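Local coordinates for domain of Unknown Function with a Cystatin-Like Fold (Nostoc punctiforme, PDB 2RGQ), which is of unknown function but adopts a cystatin-like fold and belongs to the SnoaL-like family of the NTF2 clan, at residues E11-A16 with A76-N81. Numbering follows the deposited sequence.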
loop_
_atom_site.group_PDB
_atom_site.type_symbol
_atom_site.label_atom_id
_atom_site.label_comp_id
_atom_site.label_asym_id
_atom_site.label_seq_id
_atom_site.Cartn_x
_atom_site.Cartn_y
_atom_site.Cartn_z
ATOM N N GLU B 11 -9.335 6.283 -8.705
ATOM C CA GLU B 11 -9.372 5.606 -10.032
ATOM C C GLU B 11 -7.978 5.479 -10.632
ATOM O O GLU B 11 -7.622 4.445 -11.206
ATOM C CB GLU B 11 -10.326 6.311 -11.018
ATOM C CG GLU B 11 -10.739 5.418 -12.216
ATOM C CD GLU B 11 -11.653 6.093 -13.230
ATOM O OE1 GLU B 11 -12.453 6.929 -12.775
ATOM O OE2 GLU B 11 -11.562 5.798 -14.465
ATOM N N ILE B 12 -7.165 6.520 -10.514
ATOM C CA ILE B 12 -5.788 6.451 -11.049
ATOM C C ILE B 12 -4.958 5.416 -10.266
ATOM O O ILE B 12 -4.191 4.652 -10.869
ATOM C CB ILE B 12 -5.123 7.852 -11.038
ATOM C CG1 ILE B 12 -5.808 8.794 -12.033
ATOM C CG2 ILE B 12 -3.639 7.807 -11.318
ATOM C CD1 ILE B 12 -5.542 10.264 -11.742
HETATM N N MSE B 13 -5.082 5.401 -8.947
HETATM C CA MSE B 13 -4.410 4.407 -8.132
HETATM C C MSE B 13 -4.872 3.001 -8.532
HETATM O O MSE B 13 -4.068 2.083 -8.564
HETATM C CB MSE B 13 -4.623 4.669 -6.635
HETATM C CG MSE B 13 -3.719 5.776 -6.129
HETATM SE SE MSE B 13 -3.967 5.930 -4.244
HETATM C CE MSE B 13 -5.482 6.856 -4.348
ATOM N N GLU B 14 -6.167 2.838 -8.802
ATOM C CA GLU B 14 -6.712 1.540 -9.287
ATOM C C GLU B 14 -6.116 1.075 -10.622
ATOM O O GLU B 14 -5.995 -0.121 -10.860
ATOM C CB GLU B 14 -8.235 1.560 -9.332
ATOM C CG GLU B 14 -8.852 1.322 -7.982
ATOM C CD GLU B 14 -10.378 1.184 -8.040
ATOM O OE1 GLU B 14 -10.922 1.024 -9.169
ATOM O OE2 GLU B 14 -11.024 1.211 -6.954
ATOM N N LEU B 15 -5.612 1.990 -11.448
ATOM C CA LEU B 15 -4.940 1.556 -12.689
ATOM C C LEU B 15 -3.725 0.722 -12.349
ATOM O O LEU B 15 -3.520 -0.317 -12.986
ATOM C CB LEU B 15 -4.443 2.706 -13.537
ATOM C CG LEU B 15 -5.486 3.559 -14.242
ATOM C CD1 LEU B 15 -4.915 4.902 -14.767
ATOM C CD2 LEU B 15 -6.149 2.725 -15.357
ATOM N N ALA B 16 -2.920 1.188 -11.377
ATOM C CA ALA B 16 -1.738 0.438 -10.911
ATOM C C ALA B 16 -2.158 -0.921 -10.324
ATOM O O ALA B 16 -1.602 -1.950 -10.683
ATOM C CB ALA B 16 -0.979 1.228 -9.890
ATOM N N ALA B 76 1.740 6.038 -3.508
ATOM C CA ALA B 76 1.265 6.808 -4.661
ATOM C C ALA B 76 1.213 8.310 -4.356
ATOM O O ALA B 76 0.696 8.761 -3.312
ATOM C CB ALA B 76 -0.097 6.341 -5.129
ATOM N N ILE B 77 1.761 9.081 -5.283
ATOM C CA ILE B 77 1.663 10.533 -5.253
ATOM C C ILE B 77 1.172 10.893 -6.658
ATOM O O ILE B 77 1.809 10.548 -7.662
ATOM C CB ILE B 77 2.963 11.232 -4.963
ATOM C CG1 ILE B 77 3.551 10.743 -3.608
ATOM C CG2 ILE B 77 2.751 12.786 -5.013
ATOM C CD1 ILE B 77 4.881 11.395 -3.293
ATOM N N ILE B 78 0.062 11.610 -6.687
ATOM C CA ILE B 78 -0.605 11.974 -7.930
ATOM C C ILE B 78 -0.757 13.472 -8.049
ATOM O O ILE B 78 -1.211 14.126 -7.110
ATOM C CB ILE B 78 -2.012 11.285 -8.037
ATOM C CG1 ILE B 78 -1.887 9.751 -8.015
ATOM C CG2 ILE B 78 -2.786 11.798 -9.301
ATOM C CD1 ILE B 78 -3.248 9.060 -7.753
ATOM N N GLN B 79 -0.398 14.012 -9.211
ATOM C CA GLN B 79 -0.621 15.451 -9.484
ATOM C C GLN B 79 -1.162 15.651 -10.897
ATOM O O GLN B 79 -0.859 14.899 -11.802
ATOM C CB GLN B 79 0.600 16.329 -9.216
ATOM C CG GLN B 79 1.909 15.971 -9.869
ATOM C CD GLN B 79 2.616 14.735 -9.254
ATOM O OE1 GLN B 79 2.735 14.581 -8.014
ATOM N NE2 GLN B 79 3.120 13.885 -10.122
ATOM N N GLY B 80 -2.005 16.650 -11.058
ATOM C CA GLY B 80 -2.609 16.915 -12.340
ATOM C C GLY B 80 -3.919 17.644 -12.189
ATOM O O GLY B 80 -4.134 18.366 -11.216
ATOM N N ASN B 81 -4.787 17.469 -13.188
ATOM C CA ASN B 81 -6.078 18.110 -13.220
ATOM C C ASN B 81 -7.133 17.047 -13.557
ATOM O O ASN B 81 -6.831 15.821 -13.513
ATOM C CB ASN B 81 -6.033 19.316 -14.186
ATOM C CG ASN B 81 -5.917 18.908 -15.646
ATOM O OD1 ASN B 81 -5.924 17.736 -15.968
ATOM N ND2 ASN B 81 -5.846 19.908 -16.553
#
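Ile-78 reaches from its strand to helix residues Ile-12 and Met-13, and the contact between the two segments is wholly apolar. The end of Ile-78 does most of the touching. Its CD1 lies 3.8 Å from CG2 of Ile-12 and 3.7 Å from CG of Met-13, so one methyl meets two consecutive helix residues. Both side chains meet that of Ile-78 at a slant. The second methyl of Ile-78 is used too: CG2 sits 4.0 Å from CD1 of Ile-12. The CB of Ile-78 already points at the helix. With CG1 anti to the carbonyl carbon (chi1 -60°) and an extended chi2 (165°), CD1 ends beside Ile-12 and Met-13.

Met-13 is modelled as selenomethionine. Its CG packs on CB of Ala-76 at 3.8 Å, and its selenium lies 4.0 Å from the same methyl. Leu-10 of a second subunit also packs on Met-13, so this edge of the contact adjoins a subunit interface. The backbone N of Ile-78 is hydrogen-bonded to OE2 of Glu-14 of that subunit.

Met-87 of strand 84-95 and Leu-4 each touch both Ile-12 and Ile-78, which are buried. The axes of the short helix and strand segments approach to 9.9 Å at 131°. The contact joins helix 6-25 to strand 69-80, an outermost strand of the chain's mixed sheet. A helix packed against a curved sheet is characteristic of the cystatin-like fold of the NTF2 clan.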